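PDB 3A32: threonine--tRNA ligase catalytic subunit from Aeropyrum pernix, which probably catalyses the ATP-dependent attachment of threonine to tRNA(Thr), working as a zinc-binding homodimer that lacks a domain for editing mischarged seryl-tRNA. Local coordinates for residues A[18-23]-A[41-46]; A[73-78]-A[105-110]; A[168-173]-A[301-306]; A[326-331]-A[421-426]; A[399-404]-A[411-416]. One frame throughout, in Å; residues are numbered along the deposited sequence.

In the fold
From the N terminus, contact 1 closes a short loop around helix 34-37, joining the leader after helix 9-15 to the approach to helix 48-65. Contact 2 closes a loop of 26 residues, pairing strand 76-78 with strand 103-107, and, like contact 1, it touches the second subunit. Contact 3 closes a far longer loop, bringing the end of strand 159-170 beside the start of strand 306-316 in the large catalytic sheet. These three follow one another in series. Contact 4 joins the end of helix 317-327 to the anticodon-binding domain, closing the loop of 89 residues in which contact 5, a strand pair of that domain, nests. Contacts 4 and 5 touch through Arg425 and Arg416.

Contact 1 of 5, residues A[18-23]-A[41-46]; sequences ITVKPD and VPLFSL
Thr19 and Phe44 stand opposite each other in a single backbone bridge between two loop segments. Val20 N donates a hydrogen bond to Leu43 O (2.9 Å), nearly along the C=O axis, while Ser45 N reaches Ile18 O from above the carbonyl plane. A water extends the pairing, donating to Val20 O and accepting from Leu43 N.

The aromatic contacts gather on Phe44, whose ring also makes a cation-pi contact with Arg52. The methyl CG2 of Thr19 sits over one face of the ring, 4.0 Å from its centroid, as a CH-pi contact displaced toward the rim. OG1 of Thr19 lies between the backbone N and the carbonyl carbon (chi1 52°), which leaves CG2 anti to the carbonyl carbon. Ile18 lies side by side with the ring, its CG2 3.6 Å from Phe44 CE1. An alanine at Phe44 would probably leave the methyls of Thr19 and Ile18, and Arg52, without their aromatic partner and open a gap beside Ile18.

Among the aliphatic contacts, Val20 CG2 packs 3.9 Å from Leu43 CG, the two branched chains pointing the same way. Ser45 CB also meets Val20 CG2, whereas Ser45 OG bonds Asp17 OD1.

Val20 and Leu43 pack on Leu118 and Pro74 of the second subunit, and Ile18 on helix 317-327: an isolated beta bridge between loops, buried at the dimer interface of this class II synthetase.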
# COMPACT_ATOMS: atom_id res chain seq x y z
N ILE A 18 -13.41 -11.90 -1.12
CA ILE A 18 -12.01 -11.57 -0.88
C ILE A 18 -11.21 -12.03 -2.09
O ILE A 18 -10.28 -11.34 -2.55
CB ILE A 18 -11.52 -12.21 0.45
CG1 ILE A 18 -12.28 -11.60 1.65
CG2 ILE A 18 -9.99 -12.08 0.60
CD1 ILE A 18 -11.87 -12.18 3.03
N THR A 19 -11.56 -13.20 -2.63
CA THR A 19 -10.87 -13.71 -3.85
C THR A 19 -11.82 -14.19 -4.91
O THR A 19 -13.01 -14.42 -4.65
CB THR A 19 -9.87 -14.90 -3.57
OG1 THR A 19 -10.55 -15.92 -2.83
CG2 THR A 19 -8.69 -14.42 -2.75
N VAL A 20 -11.27 -14.30 -6.12
CA VAL A 20 -11.89 -15.05 -7.20
C VAL A 20 -11.55 -16.54 -7.05
O VAL A 20 -10.40 -16.90 -6.83
CB VAL A 20 -11.41 -14.51 -8.60
CG1 VAL A 20 -12.08 -15.35 -9.74
CG2 VAL A 20 -11.73 -13.02 -8.76
N LYS A 21 -12.54 -17.41 -7.17
CA LYS A 21 -12.33 -18.85 -7.08
C LYS A 21 -11.65 -19.35 -8.38
O LYS A 21 -12.12 -19.07 -9.48
CB LYS A 21 -13.67 -19.55 -6.84
CG LYS A 21 -13.61 -20.75 -5.90
CD LYS A 21 -14.95 -21.06 -5.23
CE LYS A 21 -15.83 -21.89 -6.15
NZ LYS A 21 -17.09 -22.46 -5.51
N PRO A 22 -10.52 -20.06 -8.28
CA PRO A 22 -9.80 -20.50 -9.50
C PRO A 22 -10.64 -21.33 -10.44
O PRO A 22 -10.46 -21.27 -11.65
CB PRO A 22 -8.67 -21.37 -8.97
CG PRO A 22 -8.49 -20.92 -7.51
CD PRO A 22 -9.86 -20.45 -7.03
N ASP A 23 -11.55 -22.12 -9.87
CA ASP A 23 -12.37 -23.01 -10.66
C ASP A 23 -13.76 -22.49 -10.94
O ASP A 23 -14.56 -23.23 -11.46
CB ASP A 23 -12.45 -24.41 -10.00
CG ASP A 23 -12.96 -24.38 -8.57
OD1 ASP A 23 -12.74 -23.41 -7.84
OD2 ASP A 23 -13.57 -25.38 -8.15
N VAL A 41 -1.95 -18.54 -8.08
CA VAL A 41 -1.82 -17.08 -8.15
C VAL A 41 -3.13 -16.44 -7.66
O VAL A 41 -4.06 -16.19 -8.45
CB VAL A 41 -1.53 -16.60 -9.59
CG1 VAL A 41 -1.26 -15.09 -9.61
CG2 VAL A 41 -0.31 -17.37 -10.17
N PRO A 42 -3.23 -16.19 -6.34
CA PRO A 42 -4.50 -15.70 -5.78
C PRO A 42 -4.93 -14.38 -6.42
O PRO A 42 -4.17 -13.41 -6.48
CB PRO A 42 -4.20 -15.52 -4.27
CG PRO A 42 -3.10 -16.47 -4.00
CD PRO A 42 -2.23 -16.47 -5.29
N LEU A 43 -6.16 -14.34 -6.87
CA LEU A 43 -6.63 -13.10 -7.47
C LEU A 43 -7.60 -12.48 -6.49
O LEU A 43 -8.70 -12.98 -6.29
CB LEU A 43 -7.24 -13.35 -8.87
CG LEU A 43 -7.99 -12.26 -9.64
CD1 LEU A 43 -7.14 -10.98 -9.82
CD2 LEU A 43 -8.51 -12.85 -11.02
N PHE A 44 -7.15 -11.43 -5.83
CA PHE A 44 -7.99 -10.69 -4.90
C PHE A 44 -9.03 -9.89 -5.63
O PHE A 44 -8.75 -9.27 -6.66
CB PHE A 44 -7.16 -9.87 -3.91
CG PHE A 44 -6.54 -10.71 -2.86
CD1 PHE A 44 -7.22 -10.95 -1.68
CD2 PHE A 44 -5.34 -11.37 -3.10
CE1 PHE A 44 -6.65 -11.78 -0.71
CE2 PHE A 44 -4.78 -12.19 -2.16
CZ PHE A 44 -5.44 -12.40 -0.96
N SER A 45 -10.26 -9.94 -5.11
CA SER A 45 -11.39 -9.37 -5.83
C SER A 45 -11.81 -8.01 -5.18
O SER A 45 -11.00 -7.33 -4.52
CB SER A 45 -12.49 -10.44 -5.88
OG SER A 45 -13.65 -9.91 -6.47
N LEU A 46 -13.07 -7.61 -5.36
CA LEU A 46 -13.52 -6.28 -4.91
C LEU A 46 -13.58 -6.20 -3.38
O LEU A 46 -13.14 -5.21 -2.81
CB LEU A 46 -14.90 -5.93 -5.53
CG LEU A 46 -14.87 -5.15 -6.86
CD1 LEU A 46 -13.89 -5.72 -7.87
CD2 LEU A 46 -16.28 -4.99 -7.50
O HOH W 1 -7.75 -16.80 -6.92

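Contact 2 of 5, residues A[73-78]-A[105-110]; sequences TPIIAS and FAVKPM
Phe105 lays its ring against the backbone of Ser78, whose CA stands over the ring centre, 4.0 Å from the centroid and 12° off the normal. CG of Phe105 is anti to its carbonyl carbon (chi1 -88°), and CD1 approaches Ala77 C and O. Ile76 CD1 comes within 4.1 Å of Phe105 CD1. An alanine at Phe105 would probably leave the Ser78 backbone and the Ile76 tip without their aromatic partner and open a gap beside Phe98.

The backbone holds these groups in place. Ala77 and Ala106 form an antiparallel hydrogen-bonded pair, Ala106 N lying 2.9 Å from Ala77 O, and their small methyls suit a face packed against Phe82. Beyond the strands, Lys108 N continues the pairing to Ile75 O at 2.8 Å.

Lys108 then carries its chain past the carbonyl O of Pro74 and across Thr73 at about a right angle, bending at chi3 (69°). Its ammonium makes three weak hydrogen bonds, to Thr73 O, Thr73 OG1 and, at 3.1 Å from NZ, Pro74 O. Glu138 hydrogen-bonds Thr73 OG1 and forms a long, weak ion pair with Lys108.

Ser78 OG caps Glu80 N at the start of helix 80-84. Strand 76-78 is an outer strand of a three-stranded antiparallel sheet with 103-107 in the middle and 96-100 beyond, while helix 112-126, beginning at zinc ligand Cys112, presents Tyr114 to Pro74 and Ala77.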
# COMPACT_ATOMS: atom_id res chain seq x y z
N THR A 73 10.72 -2.34 -1.69
CA THR A 73 11.91 -2.68 -2.50
C THR A 73 11.45 -3.30 -3.83
O THR A 73 10.31 -3.78 -3.91
CB THR A 73 12.97 -3.56 -1.71
OG1 THR A 73 12.39 -4.82 -1.31
CG2 THR A 73 13.54 -2.81 -0.46
N PRO A 74 12.31 -3.29 -4.87
CA PRO A 74 11.84 -3.77 -6.16
C PRO A 74 11.36 -5.20 -6.20
O PRO A 74 11.76 -6.05 -5.39
CB PRO A 74 13.06 -3.62 -7.05
CG PRO A 74 13.83 -2.50 -6.41
CD PRO A 74 13.68 -2.79 -4.95
N ILE A 75 10.50 -5.45 -7.17
CA ILE A 75 9.99 -6.77 -7.40
C ILE A 75 10.94 -7.70 -8.17
O ILE A 75 10.86 -8.94 -7.98
CB ILE A 75 8.56 -6.68 -7.97
CG1 ILE A 75 7.72 -6.12 -6.81
CG2 ILE A 75 8.08 -8.05 -8.55
CD1 ILE A 75 6.26 -6.23 -6.92
N ILE A 76 11.82 -7.12 -8.99
CA ILE A 76 12.79 -7.91 -9.74
C ILE A 76 14.20 -7.52 -9.34
O ILE A 76 14.40 -6.50 -8.67
CB ILE A 76 12.57 -7.84 -11.24
CG1 ILE A 76 12.79 -6.40 -11.80
CG2 ILE A 76 11.19 -8.44 -11.59
CD1 ILE A 76 12.95 -6.30 -13.42
N ALA A 77 15.17 -8.35 -9.66
CA ALA A 77 16.56 -8.04 -9.36
C ALA A 77 17.45 -8.87 -10.25
O ALA A 77 17.07 -9.96 -10.64
CB ALA A 77 16.90 -8.36 -7.88
N SER A 78 18.63 -8.35 -10.55
CA SER A 78 19.67 -9.17 -11.16
C SER A 78 19.90 -10.31 -10.22
O SER A 78 19.86 -10.11 -8.99
CB SER A 78 20.98 -8.36 -11.29
OG SER A 78 22.12 -9.18 -11.59
N PHE A 105 17.90 -12.32 -14.49
CA PHE A 105 17.11 -11.61 -13.48
C PHE A 105 16.19 -12.61 -12.86
O PHE A 105 15.94 -13.66 -13.46
CB PHE A 105 16.26 -10.52 -14.13
CG PHE A 105 16.98 -9.19 -14.27
CD1 PHE A 105 16.65 -8.13 -13.45
CD2 PHE A 105 18.03 -9.03 -15.22
CE1 PHE A 105 17.30 -6.86 -13.57
CE2 PHE A 105 18.71 -7.80 -15.34
CZ PHE A 105 18.33 -6.70 -14.54
N ALA A 106 15.68 -12.28 -11.68
CA ALA A 106 14.74 -13.09 -10.96
C ALA A 106 13.61 -12.20 -10.45
O ALA A 106 13.82 -11.03 -10.12
CB ALA A 106 15.44 -13.73 -9.76
N VAL A 107 12.41 -12.78 -10.36
CA VAL A 107 11.35 -12.24 -9.57
C VAL A 107 11.77 -12.53 -8.12
O VAL A 107 12.15 -13.67 -7.77
CB VAL A 107 9.99 -12.89 -9.94
CG1 VAL A 107 8.84 -12.24 -9.21
CG2 VAL A 107 9.77 -12.78 -11.49
N LYS A 108 11.78 -11.47 -7.31
CA LYS A 108 12.22 -11.51 -5.93
C LYS A 108 11.50 -12.61 -5.15
O LYS A 108 10.25 -12.63 -5.10
CB LYS A 108 11.90 -10.14 -5.31
CG LYS A 108 12.25 -9.93 -3.88
CD LYS A 108 11.96 -8.49 -3.41
CE LYS A 108 10.47 -8.18 -3.33
NZ LYS A 108 10.32 -6.80 -2.76
N PRO A 109 12.27 -13.57 -4.57
CA PRO A 109 11.67 -14.54 -3.64
C PRO A 109 11.77 -14.13 -2.17
O PRO A 109 11.06 -14.68 -1.32
CB PRO A 109 12.51 -15.82 -3.90
CG PRO A 109 13.88 -15.30 -4.29
CD PRO A 109 13.71 -13.86 -4.80
N MET A 110 12.64 -13.16 -1.86
CA MET A 110 12.79 -12.68 -0.49
C MET A 110 13.24 -11.24 -0.51
O MET A 110 13.90 -10.83 -1.48
CB MET A 110 13.84 -13.53 0.24
CG MET A 110 15.25 -13.54 -0.38
SD MET A 110 16.27 -15.00 0.16
CE MET A 110 15.17 -15.74 1.41

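Contact 3 of 5, residues A[168-173]-A[301-306]; sequences IVPGGR and FGIEEV
Pro170 and Ile303 cross obliquely, the proline CG meeting the Ile303 tip, CD1, at 3.9 Å. CG1 of Ile303 is anti to the carbonyl carbon (chi1 -70°), and CG2, the other branch, comes close to Pro170 CB, so that both arms lie against the proline ring.

Val306 makes a second oblique contact with Ile168, CG2 to CG2 at 3.8 Å. The same Val306 methyl lies 3.4 Å from Val169 O, so the beta-branched residue packs on both the Val169 backbone and Tyr294 and Val297 of helix 293-301.

Glu305 runs its extended chain past Gly171, with the carboxylate carbon CD 3.7 Å from Gly171 CA. With Glu305 placed as it is, a CB on Gly171 would probably collide with OE1, so glycine suits the site. Tyr307 OH hydrogen-bonds Glu305 OE2.

One backbone hydrogen bond joins the segments, Gly171 N to Glu305 O at 2.7 Å, with the nitrogen above the carbonyl plane. Next to it, Pro170 and Val306 form an antiparallel non-hydrogen-bonded pair. This is where the end of strand 159-170 meets the start of strand 306-316 in the largely antiparallel catalytic sheet of class II synthetases; further along, they carry the zinc ligands His166 and His310.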
# COMPACT_ATOMS: atom_id res chain seq x y z
N ILE A 168 19.26 -5.25 12.49
CA ILE A 168 20.69 -5.35 12.78
C ILE A 168 20.91 -4.76 14.18
O ILE A 168 20.77 -3.55 14.36
CB ILE A 168 21.51 -4.62 11.70
CG1 ILE A 168 21.19 -5.26 10.35
CG2 ILE A 168 23.02 -4.60 12.04
CD1 ILE A 168 21.83 -4.64 9.13
N VAL A 169 21.19 -5.62 15.15
CA VAL A 169 21.14 -5.21 16.57
C VAL A 169 22.44 -5.59 17.31
O VAL A 169 22.86 -6.74 17.23
CB VAL A 169 19.92 -5.84 17.33
CG1 VAL A 169 19.77 -7.28 17.06
CG2 VAL A 169 20.08 -5.62 18.77
N PRO A 170 23.09 -4.60 18.00
CA PRO A 170 24.32 -4.93 18.75
C PRO A 170 24.01 -5.89 19.87
O PRO A 170 22.87 -5.93 20.34
CB PRO A 170 24.73 -3.59 19.36
CG PRO A 170 24.14 -2.57 18.45
CD PRO A 170 22.78 -3.16 18.11
N GLY A 171 25.02 -6.62 20.32
CA GLY A 171 24.91 -7.51 21.47
C GLY A 171 24.21 -6.96 22.70
O GLY A 171 23.44 -7.68 23.35
N GLY A 172 24.46 -5.70 23.04
CA GLY A 172 23.83 -5.08 24.23
C GLY A 172 22.31 -4.93 24.25
O GLY A 172 21.69 -4.71 25.32
N ARG A 173 21.69 -5.03 23.07
CA ARG A 173 20.28 -4.72 22.91
C ARG A 173 19.48 -5.95 22.36
O ARG A 173 18.27 -5.89 22.21
CB ARG A 173 20.17 -3.49 21.99
CG ARG A 173 20.55 -2.08 22.65
CD ARG A 173 19.43 -1.52 23.62
NE ARG A 173 18.07 -2.03 23.30
CZ ARG A 173 17.13 -1.40 22.56
NH1 ARG A 173 17.36 -0.17 22.07
NH2 ARG A 173 15.94 -1.99 22.32
N PHE A 301 31.07 1.31 13.29
CA PHE A 301 30.45 1.51 14.60
C PHE A 301 31.32 1.07 15.78
O PHE A 301 30.98 1.35 16.93
CB PHE A 301 29.06 0.86 14.69
CG PHE A 301 28.10 1.29 13.64
CD1 PHE A 301 27.11 2.20 13.93
CD2 PHE A 301 28.17 0.77 12.35
CE1 PHE A 301 26.20 2.62 12.94
CE2 PHE A 301 27.26 1.16 11.35
CZ PHE A 301 26.28 2.09 11.64
N GLY A 302 32.42 0.38 15.49
CA GLY A 302 33.25 -0.19 16.57
C GLY A 302 32.53 -1.22 17.46
O GLY A 302 32.80 -1.31 18.67
N ILE A 303 31.59 -1.95 16.84
CA ILE A 303 30.86 -3.03 17.49
C ILE A 303 31.34 -4.39 16.93
O ILE A 303 31.33 -4.61 15.73
CB ILE A 303 29.33 -2.81 17.35
CG1 ILE A 303 28.91 -1.63 18.23
CG2 ILE A 303 28.53 -4.05 17.74
CD1 ILE A 303 27.65 -1.01 17.82
N GLU A 304 31.75 -5.27 17.83
CA GLU A 304 32.25 -6.62 17.49
C GLU A 304 31.12 -7.66 17.63
O GLU A 304 31.05 -8.60 16.84
CB GLU A 304 33.46 -7.01 18.39
CG GLU A 304 34.56 -7.85 17.69
CD GLU A 304 35.84 -7.04 17.33
OE1 GLU A 304 36.69 -6.81 18.22
OE2 GLU A 304 36.00 -6.63 16.16
N GLU A 305 30.25 -7.47 18.62
CA GLU A 305 29.08 -8.33 18.82
C GLU A 305 27.80 -7.73 18.22
O GLU A 305 27.25 -6.80 18.74
CB GLU A 305 28.84 -8.65 20.29
CG GLU A 305 28.12 -9.99 20.47
CD GLU A 305 27.50 -10.18 21.86
OE1 GLU A 305 27.88 -9.43 22.80
OE2 GLU A 305 26.63 -11.09 22.00
N VAL A 306 27.34 -8.29 17.11
CA VAL A 306 26.14 -7.79 16.45
C VAL A 306 25.38 -8.98 15.84
O VAL A 306 25.99 -9.98 15.46
CB VAL A 306 26.48 -6.71 15.37
CG1 VAL A 306 27.26 -7.30 14.21
CG2 VAL A 306 25.21 -6.00 14.84

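Contact 4 of 5, residues A[326-331]-A[421-426]; sequences EHRRGR and ESMKRR
The Arg331 guanidinium meets Arg425 NH2 at its edge, near its own plane, with Arg331 NH1 3.4 Å away. The two guanidinium planes stand 84° apart. Both nitrogens are donors, and the proximity of like charges is probably eased by Glu392, whose carboxylate salt-bridges both arginines. Arg331 also makes a cation-pi contact with Phe418.

The Arg328 guanidinium is approached obliquely by Glu421 OE2, 3.8 Å from Arg328 NH2. This long salt bridge rests on charge alone: the oxygen lies well out of the guanidinium plane, and the planes are 85° apart. Arg328 NH2 instead hydrogen-bonds Lys194 O.

Between these charged pairs, Met423 inserts its flexible thioether. Its SD lies 3.8 Å from Arg328 CD, and CE rests 3.4 Å from Arg328 O and 4.0 Å from Arg331 CG. Bends at chi2 and chi3 fold the chain, with chi2 (-69°) turning SD; an unbranched thioether can follow such a course over the aliphatic parts of arginines.

With its positive phi, Arg329 is the C-prime residue of a Schellman motif ending helix 317-327. Met423, which with Lys424 forms a G1 beta bulge opposite Asp419, reaches this helix end at a surface junction between the catalytic and anticodon-binding domains.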
# COMPACT_ATOMS: atom_id res chain seq x y z
N GLU A 326 -10.83 -19.71 8.47
CA GLU A 326 -11.30 -20.96 9.04
C GLU A 326 -11.55 -20.91 10.53
O GLU A 326 -12.66 -21.21 10.96
CB GLU A 326 -10.43 -22.14 8.59
CG GLU A 326 -10.63 -22.44 7.05
CD GLU A 326 -9.58 -23.44 6.50
OE1 GLU A 326 -8.90 -24.02 7.35
OE2 GLU A 326 -9.43 -23.63 5.25
N HIS A 327 -10.57 -20.45 11.32
CA HIS A 327 -10.74 -20.34 12.76
C HIS A 327 -11.96 -19.48 13.14
O HIS A 327 -12.64 -19.78 14.11
CB HIS A 327 -9.45 -19.80 13.40
CG HIS A 327 -9.50 -19.65 14.89
ND1 HIS A 327 -9.58 -20.73 15.75
CD2 HIS A 327 -9.47 -18.55 15.68
CE1 HIS A 327 -9.62 -20.30 16.99
NE2 HIS A 327 -9.57 -18.98 16.98
N ARG A 328 -12.24 -18.43 12.35
CA ARG A 328 -13.35 -17.50 12.65
C ARG A 328 -14.54 -17.60 11.72
O ARG A 328 -15.39 -16.75 11.71
CB ARG A 328 -12.86 -16.07 12.70
CG ARG A 328 -12.10 -15.79 13.99
CD ARG A 328 -13.01 -15.10 15.01
NE ARG A 328 -12.43 -15.05 16.36
CZ ARG A 328 -11.63 -14.09 16.80
NH1 ARG A 328 -11.27 -13.10 15.96
NH2 ARG A 328 -11.13 -14.13 18.06
N ARG A 329 -14.60 -18.67 10.93
CA ARG A 329 -15.76 -18.95 10.09
C ARG A 329 -16.21 -17.69 9.28
O ARG A 329 -17.44 -17.34 9.23
CB ARG A 329 -16.90 -19.55 10.94
CG ARG A 329 -16.69 -21.06 11.33
CD ARG A 329 -16.23 -21.23 12.74
NE ARG A 329 -16.14 -22.64 13.13
CZ ARG A 329 -15.05 -23.28 13.60
NH1 ARG A 329 -13.87 -22.66 13.78
NH2 ARG A 329 -15.15 -24.58 13.91
N GLY A 330 -15.24 -17.05 8.62
CA GLY A 330 -15.56 -16.01 7.70
C GLY A 330 -15.78 -14.66 8.37
O GLY A 330 -16.15 -13.71 7.69
N ARG A 331 -15.53 -14.58 9.69
CA ARG A 331 -15.87 -13.38 10.48
C ARG A 331 -14.69 -12.46 10.71
O ARG A 331 -13.82 -12.75 11.53
CB ARG A 331 -16.51 -13.75 11.82
CG ARG A 331 -17.80 -14.54 11.68
CD ARG A 331 -19.00 -13.73 11.09
NE ARG A 331 -20.21 -14.56 10.95
CZ ARG A 331 -21.42 -14.10 10.66
NH1 ARG A 331 -21.65 -12.80 10.43
NH2 ARG A 331 -22.43 -14.96 10.60
N GLU A 421 -15.50 -13.02 19.94
CA GLU A 421 -15.26 -14.00 21.04
C GLU A 421 -16.40 -15.01 21.16
O GLU A 421 -16.18 -16.21 20.95
CB GLU A 421 -14.98 -13.33 22.41
CG GLU A 421 -13.93 -12.18 22.41
CD GLU A 421 -12.58 -12.52 21.68
OE1 GLU A 421 -11.95 -13.59 22.00
OE2 GLU A 421 -12.17 -11.69 20.81
N SER A 422 -17.61 -14.54 21.44
CA SER A 422 -18.77 -15.43 21.53
C SER A 422 -19.23 -15.99 20.16
O SER A 422 -19.96 -17.00 20.11
CB SER A 422 -19.93 -14.73 22.25
OG SER A 422 -20.46 -13.65 21.48
N MET A 423 -18.77 -15.36 19.06
CA MET A 423 -19.20 -15.76 17.70
C MET A 423 -20.71 -15.67 17.55
O MET A 423 -21.33 -16.56 17.00
CB MET A 423 -18.73 -17.19 17.34
CG MET A 423 -17.19 -17.34 17.18
SD MET A 423 -16.52 -16.50 15.73
CE MET A 423 -17.37 -17.40 14.41
N LYS A 424 -21.29 -14.58 18.05
CA LYS A 424 -22.71 -14.29 17.97
C LYS A 424 -22.88 -12.81 17.65
O LYS A 424 -22.05 -11.98 18.06
CB LYS A 424 -23.42 -14.60 19.31
CG LYS A 424 -23.36 -16.11 19.73
CD LYS A 424 -24.44 -16.46 20.78
CE LYS A 424 -24.21 -17.77 21.62
NZ LYS A 424 -25.58 -18.39 22.09
N ARG A 425 -23.97 -12.50 16.95
CA ARG A 425 -24.52 -11.14 16.88
C ARG A 425 -24.94 -10.60 18.25
O ARG A 425 -25.52 -11.31 19.09
CB ARG A 425 -25.76 -11.11 15.97
CG ARG A 425 -25.44 -11.38 14.51
CD ARG A 425 -25.08 -10.10 13.79
NE ARG A 425 -24.69 -10.37 12.39
CZ ARG A 425 -23.84 -9.62 11.71
NH1 ARG A 425 -23.28 -8.55 12.28
NH2 ARG A 425 -23.55 -9.95 10.48
N ARG A 426 -24.67 -9.33 18.47
CA ARG A 426 -25.10 -8.72 19.70
C ARG A 426 -25.88 -7.46 19.38
O ARG A 426 -25.36 -6.57 18.73
CB ARG A 426 -23.90 -8.43 20.60
CG ARG A 426 -24.27 -7.87 21.96
CD ARG A 426 -23.04 -7.81 22.92
NE ARG A 426 -22.18 -6.70 22.55
CZ ARG A 426 -22.41 -5.42 22.88
NH1 ARG A 426 -23.47 -5.08 23.63
NH2 ARG A 426 -21.55 -4.49 22.46

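Contact 5 of 5, residues A[399-404]-A[411-416]; sequences VNVFIG and KVLDVR
Asn400 and Arg416 exchange two backbone hydrogen bonds of 2.9 Å between N and O in each direction, and Phe402 N adds another to Asp414 O as the antiparallel strands run at 160°.

On the face bearing Phe402, the Arg416 and Phe402 side chains cross at about a right angle, ring and guanidinium planes 62° apart. Arg416 CD lies 3.7 Å from Phe402 CE2, while CG approaches the ring edge in plane. Chi2 (-155°) sets CD, the chain stays extended to NE, and the guanidinium, one face toward CE2, grips Asp414 side-on: NE meets OD1 at 2.8 Å and NH2 meets OD2 at 2.7 Å. This paired grip fixes the rotation of both flat groups.

The other face is aliphatic. Val399 CG1 meets Val415 CG1 at 3.5 Å, and Ile403 CG1 lies alongside Leu413 CD2 at 4.0 Å. Branched residues suit this buried side, where helices 353-369 and 435-457 pack.

Helix 405-410 links the strands, which belong to the mixed, helix-flanked sheet of the class IIa anticodon-binding domain.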
# COMPACT_ATOMS: atom_id res chain seq x y z
N VAL A 399 -21.43 -5.16 10.81
CA VAL A 399 -22.57 -4.62 11.59
C VAL A 399 -23.82 -4.65 10.71
O VAL A 399 -23.74 -4.18 9.60
CB VAL A 399 -22.27 -3.15 12.07
CG1 VAL A 399 -23.43 -2.56 12.92
CG2 VAL A 399 -20.92 -3.06 12.91
N ASN A 400 -24.93 -5.24 11.19
CA ASN A 400 -26.26 -5.14 10.53
C ASN A 400 -27.11 -4.04 11.15
O ASN A 400 -27.24 -4.01 12.37
CB ASN A 400 -27.07 -6.48 10.51
CG ASN A 400 -26.35 -7.61 9.77
OD1 ASN A 400 -25.49 -7.36 8.90
ND2 ASN A 400 -26.68 -8.87 10.15
N VAL A 401 -27.65 -3.15 10.32
CA VAL A 401 -28.55 -2.07 10.81
C VAL A 401 -29.92 -2.32 10.22
O VAL A 401 -30.09 -2.32 9.01
CB VAL A 401 -28.02 -0.63 10.45
CG1 VAL A 401 -28.97 0.48 10.97
CG2 VAL A 401 -26.57 -0.42 11.01
N PHE A 402 -30.88 -2.66 11.07
CA PHE A 402 -32.22 -3.01 10.61
C PHE A 402 -33.11 -1.82 10.71
O PHE A 402 -33.25 -1.22 11.79
CB PHE A 402 -32.82 -4.18 11.41
CG PHE A 402 -32.15 -5.52 11.11
CD1 PHE A 402 -32.51 -6.25 9.98
CD2 PHE A 402 -31.16 -6.02 11.95
CE1 PHE A 402 -31.89 -7.47 9.69
CE2 PHE A 402 -30.53 -7.23 11.67
CZ PHE A 402 -30.90 -7.98 10.55
N ILE A 403 -33.67 -1.41 9.58
CA ILE A 403 -34.59 -0.29 9.59
C ILE A 403 -35.97 -0.69 9.11
O ILE A 403 -36.18 -0.84 7.93
CB ILE A 403 -34.11 0.91 8.81
CG1 ILE A 403 -32.70 1.31 9.28
CG2 ILE A 403 -35.17 2.09 9.02
CD1 ILE A 403 -31.94 2.07 8.33
N GLY A 404 -36.87 -0.92 10.07
CA GLY A 404 -38.28 -1.17 9.79
C GLY A 404 -39.20 -0.09 10.37
O GLY A 404 -38.75 0.95 10.86
N LYS A 411 -37.88 5.59 16.86
CA LYS A 411 -36.64 6.40 16.77
C LYS A 411 -35.48 5.72 17.47
O LYS A 411 -34.68 6.36 18.15
CB LYS A 411 -36.83 7.84 17.29
CG LYS A 411 -37.82 8.67 16.43
CD LYS A 411 -37.19 9.43 15.24
CE LYS A 411 -38.29 9.93 14.28
NZ LYS A 411 -39.38 10.85 14.92
N VAL A 412 -35.40 4.41 17.29
CA VAL A 412 -34.34 3.60 17.87
C VAL A 412 -33.94 2.59 16.80
O VAL A 412 -34.82 1.85 16.28
CB VAL A 412 -34.82 2.86 19.16
CG1 VAL A 412 -33.71 1.91 19.71
CG2 VAL A 412 -35.22 3.89 20.22
N LEU A 413 -32.66 2.59 16.41
CA LEU A 413 -32.20 1.62 15.40
C LEU A 413 -31.95 0.28 16.06
O LEU A 413 -31.58 0.25 17.21
CB LEU A 413 -30.93 2.11 14.73
CG LEU A 413 -31.03 3.43 13.95
CD1 LEU A 413 -29.63 3.90 13.61
CD2 LEU A 413 -31.93 3.30 12.68
N ASP A 414 -32.14 -0.80 15.34
CA ASP A 414 -31.79 -2.16 15.78
C ASP A 414 -30.46 -2.53 15.10
O ASP A 414 -30.41 -2.80 13.89
CB ASP A 414 -32.91 -3.13 15.41
CG ASP A 414 -32.55 -4.57 15.64
OD1 ASP A 414 -31.42 -4.91 16.00
OD2 ASP A 414 -33.45 -5.43 15.46
N VAL A 415 -29.39 -2.52 15.90
CA VAL A 415 -28.04 -2.58 15.38
C VAL A 415 -27.33 -3.78 16.00
O VAL A 415 -27.25 -3.89 17.22
CB VAL A 415 -27.25 -1.28 15.70
CG1 VAL A 415 -25.79 -1.37 15.26
CG2 VAL A 415 -27.89 -0.10 15.05
N ARG A 416 -26.83 -4.66 15.14
CA ARG A 416 -26.29 -5.95 15.52
C ARG A 416 -24.85 -6.09 15.07
O ARG A 416 -24.53 -6.32 13.89
CB ARG A 416 -27.17 -7.08 14.97
CG ARG A 416 -28.64 -6.72 15.14
CD ARG A 416 -29.49 -7.91 15.19
NE ARG A 416 -30.87 -7.57 15.51
CZ ARG A 416 -31.85 -8.46 15.53
NH1 ARG A 416 -31.61 -9.75 15.26
NH2 ARG A 416 -33.07 -8.07 15.87